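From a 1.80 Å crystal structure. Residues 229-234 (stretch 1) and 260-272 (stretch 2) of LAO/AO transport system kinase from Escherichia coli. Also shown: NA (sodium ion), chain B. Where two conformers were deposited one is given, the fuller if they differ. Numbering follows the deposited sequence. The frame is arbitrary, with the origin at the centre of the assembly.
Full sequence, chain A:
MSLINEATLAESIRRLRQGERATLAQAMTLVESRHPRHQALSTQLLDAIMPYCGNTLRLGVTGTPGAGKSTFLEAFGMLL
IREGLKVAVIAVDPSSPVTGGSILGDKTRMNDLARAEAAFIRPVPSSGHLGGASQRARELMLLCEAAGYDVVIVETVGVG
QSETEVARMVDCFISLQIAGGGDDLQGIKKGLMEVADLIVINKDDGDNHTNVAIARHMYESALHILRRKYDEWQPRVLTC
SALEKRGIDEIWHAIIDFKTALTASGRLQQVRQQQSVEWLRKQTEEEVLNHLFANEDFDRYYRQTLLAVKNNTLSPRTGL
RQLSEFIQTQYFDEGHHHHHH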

# COMPACT_ATOMS: atom_id res chain seq x y z
N LYS A 229 13.86 -3.08 0.41
CA LYS A 229 12.73 -4.01 0.48
C LYS A 229 13.10 -5.22 1.37
O LYS A 229 12.31 -5.64 2.24
N TYR A 230 14.30 -5.76 1.14
CA TYR A 230 14.90 -6.80 1.99
C TYR A 230 16.23 -6.30 2.57
O TYR A 230 17.12 -5.89 1.81
N ASP A 231 16.41 -6.42 3.89
CA ASP A 231 17.66 -6.05 4.56
C ASP A 231 18.88 -6.66 3.85
O ASP A 231 19.94 -6.05 3.74
N GLU A 232 18.72 -7.90 3.39
CA GLU A 232 19.77 -8.71 2.77
C GLU A 232 20.25 -8.25 1.38
O GLU A 232 21.27 -8.72 0.90
N TRP A 233 19.47 -7.37 0.73
CA TRP A 233 19.66 -7.07 -0.71
C TRP A 233 19.54 -5.59 -1.08
O TRP A 233 18.48 -4.98 -0.89
N GLN A 234 20.63 -5.00 -1.59
CA GLN A 234 20.51 -3.70 -2.26
C GLN A 234 20.05 -3.99 -3.69
O GLN A 234 20.74 -4.71 -4.42
N THR A 260 21.36 -16.25 -3.46
CA THR A 260 22.38 -16.40 -2.41
C THR A 260 22.12 -15.51 -1.18
O THR A 260 22.10 -15.99 -0.04
N ALA A 261 21.87 -14.22 -1.41
CA ALA A 261 21.66 -13.30 -0.31
C ALA A 261 20.42 -13.61 0.53
O ALA A 261 20.44 -13.50 1.77
N LEU A 262 19.32 -13.97 -0.13
CA LEU A 262 18.08 -14.22 0.58
C LEU A 262 18.05 -15.60 1.23
O LEU A 262 17.47 -15.77 2.30
N THR A 263 18.69 -16.58 0.59
CA THR A 263 18.72 -17.93 1.18
C THR A 263 19.68 -18.07 2.35
O THR A 263 19.47 -18.93 3.21
N ALA A 264 20.71 -17.21 2.40
CA ALA A 264 21.68 -17.21 3.52
C ALA A 264 21.03 -17.02 4.90
O ALA A 264 21.45 -17.61 5.90
N SER A 265 19.97 -16.21 4.94
CA SER A 265 19.29 -15.90 6.18
C SER A 265 18.00 -16.69 6.35
O SER A 265 17.31 -16.51 7.33
N GLY A 266 17.66 -17.52 5.36
CA GLY A 266 16.35 -18.19 5.34
C GLY A 266 15.18 -17.28 4.95
O GLY A 266 14.02 -17.63 5.14
N ARG A 267 15.50 -16.11 4.39
CA ARG A 267 14.47 -15.13 4.05
C ARG A 267 13.62 -15.56 2.85
O ARG A 267 12.43 -15.29 2.83
N LEU A 268 14.23 -16.24 1.88
CA LEU A 268 13.45 -16.67 0.71
C LEU A 268 12.29 -17.59 1.10
O LEU A 268 11.15 -17.36 0.69
N GLN A 269 12.58 -18.62 1.90
CA GLN A 269 11.52 -19.50 2.43
C GLN A 269 10.43 -18.69 3.14
O GLN A 269 9.23 -18.95 2.97
N GLN A 270 10.84 -17.71 3.94
CA GLN A 270 9.88 -16.86 4.65
C GLN A 270 9.00 -16.07 3.68
O GLN A 270 7.78 -16.02 3.84
N VAL A 271 9.64 -15.49 2.67
CA VAL A 271 8.93 -14.76 1.62
C VAL A 271 7.87 -15.64 0.96
O VAL A 271 6.70 -15.25 0.89
N ARG A 272 8.26 -16.83 0.52
CA ARG A 272 7.34 -17.77 -0.12
C ARG A 272 6.14 -18.13 0.78
O ARG A 272 4.99 -18.13 0.31

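A turn without regular secondary structure packs here against a helix that breaks and restarts, and the contact carries a single cross-stretch hydrogen bond, placed at the break itself. Ser265 (chi1 p) donates from OG to Glu232 OE2 at 2.9 Å. Glu232 reaches it with chi1 m and chi2 p, a bent path that also leaves OE2 3.6 Å from Arg267 CB. Next to Ser265, Gly266 ends the first helix in a Schellman motif and N-caps the second; its positive phi by itself favours glycine, and no atom of the turn comes near it.

Tyr230 and Trp233 bracket a type I beta turn, closed by Trp233 N to Tyr230 O at 3.0 Å, and both point their CA-to-CB bonds toward the helices. Tyr230, in rotamer m, is buried and touches both helical segments. Leu262 starts out sideways, with chi1 between wells at -97°, yet its end comes nearer: CD2 sits over one face of the tyrosine ring, 3.9 Å from the centroid, a CH-pi contact. From the second helix, Val271 (t) brings CG2 to 3.5 Å from Tyr230 CE1, and Arg267 brings NE to 3.5 Å from Tyr230 CD1. Arg267 (t, p, t) also sends NH1 to Gln270 OE1, a very short 2.5 Å hydrogen bond within its own helix.

Backbones come closest where the side chain is small. The CA atoms of Glu232 and Ala261 are 5.8 Å apart, and Ala261 CB rests 3.6 Å from Glu232 O and 4.1 Å from Trp233 CE3. Trp233 (t) adds CB against Leu262 CD1 at 4.1 Å.

The sodium ion lies outside this packing: Arg272 O binds it at 2.7 Å, with four waters and one atom elsewhere in the structure.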

# COMPACT_ATOMS: atom_id res chain seq x y z
CB LYS A 229 12.37 -4.44 -0.95
CG LYS A 229 11.37 -5.64 -1.05
CD LYS A 229 11.24 -6.07 -2.53
CE LYS A 229 10.30 -7.23 -2.73
NZ LYS A 229 10.38 -7.78 -4.15
CB TYR A 230 15.24 -8.02 1.14
CG TYR A 230 14.07 -8.66 0.43
CD1 TYR A 230 12.97 -9.15 1.15
CD2 TYR A 230 14.07 -8.79 -0.96
CE1 TYR A 230 11.90 -9.77 0.49
CE2 TYR A 230 13.01 -9.40 -1.63
CZ TYR A 230 11.93 -9.89 -0.89
OH TYR A 230 10.90 -10.49 -1.58
CB ASP A 231 17.61 -6.50 6.03
CG ASP A 231 16.33 -6.05 6.75
OD1 ASP A 231 15.77 -4.99 6.40
OD2 ASP A 231 15.87 -6.77 7.68
CB GLU A 232 19.28 -10.16 2.60
CG GLU A 232 18.99 -10.91 3.88
CD GLU A 232 17.59 -10.69 4.44
OE1 GLU A 232 16.82 -9.85 3.92
OE2 GLU A 232 17.26 -11.38 5.44
CB TRP A 233 18.65 -7.90 -1.54
CG TRP A 233 18.77 -7.78 -3.06
CD1 TRP A 233 17.88 -7.16 -3.89
CD2 TRP A 233 19.82 -8.29 -3.90
NE1 TRP A 233 18.31 -7.25 -5.20
CE2 TRP A 233 19.50 -7.93 -5.23
CE3 TRP A 233 21.00 -9.01 -3.66
CZ2 TRP A 233 20.30 -8.29 -6.32
CZ3 TRP A 233 21.81 -9.37 -4.76
CH2 TRP A 233 21.44 -9.02 -6.07
CB GLN A 234 21.84 -2.91 -2.30
CG GLN A 234 21.60 -1.39 -2.57
CD GLN A 234 21.07 -0.64 -1.32
OE1 GLN A 234 21.65 -0.73 -0.24
NE2 GLN A 234 19.96 0.08 -1.47
CB THR A 260 23.79 -16.09 -2.99
OG1 THR A 260 24.03 -16.99 -4.07
CG2 THR A 260 24.88 -16.29 -1.93
CB ALA A 261 21.59 -11.88 -0.84
CB LEU A 262 16.86 -14.04 -0.33
CG LEU A 262 16.22 -12.65 -0.20
CD1 LEU A 262 17.16 -11.66 -0.90
CD2 LEU A 262 14.83 -12.63 -0.81
CB THR A 263 18.95 -19.08 0.16
OG1 THR A 263 20.24 -18.94 -0.44
CG2 THR A 263 17.87 -19.06 -0.93
CB ALA A 264 22.79 -16.18 3.29
CB SER A 265 18.93 -14.41 6.19
OG SER A 265 18.12 -14.13 5.06
CB ARG A 267 15.07 -13.72 3.83
CG ARG A 267 14.09 -12.61 3.38
CD ARG A 267 12.89 -12.35 4.32
NE ARG A 267 12.23 -11.09 3.99
CZ ARG A 267 10.94 -10.79 4.20
NH1 ARG A 267 10.11 -11.68 4.73
NH2 ARG A 267 10.48 -9.60 3.86
CB LEU A 268 14.33 -17.33 -0.35
CG LEU A 268 13.58 -17.58 -1.68
CD1 LEU A 268 12.81 -16.33 -2.17
CD2 LEU A 268 14.53 -18.06 -2.74
CB GLN A 269 12.11 -20.54 3.40
CG GLN A 269 12.84 -21.70 2.73
CD GLN A 269 13.80 -22.47 3.68
OE1 GLN A 269 14.71 -21.87 4.33
NE2 GLN A 269 13.61 -23.81 3.74
CB GLN A 270 10.60 -15.93 5.62
CG GLN A 270 9.63 -15.34 6.62
CD GLN A 270 10.18 -14.13 7.30
OE1 GLN A 270 10.57 -13.16 6.65
NE2 GLN A 270 10.19 -14.16 8.63
CB VAL A 271 9.90 -14.16 0.58
CG1 VAL A 271 9.13 -13.65 -0.68
CG2 VAL A 271 10.69 -13.01 1.21
CB ARG A 272 8.08 -19.03 -0.55
CG ARG A 272 9.08 -18.81 -1.65
CD ARG A 272 9.95 -20.02 -1.80
NE ARG A 272 10.56 -20.10 -3.12
CZ ARG A 272 11.20 -21.17 -3.57
NH1 ARG A 272 11.32 -22.24 -2.78
NH2 ARG A 272 11.74 -21.16 -4.79
NA NA B . 4.34 -19.49 -1.98
O HOH W 1 6.36 -19.71 -3.63
O HOH W 2 3.87 -17.39 -3.99
O HOH W 3 3.67 -20.97 -4.15
O HOH W 4 4.77 -21.68 -0.48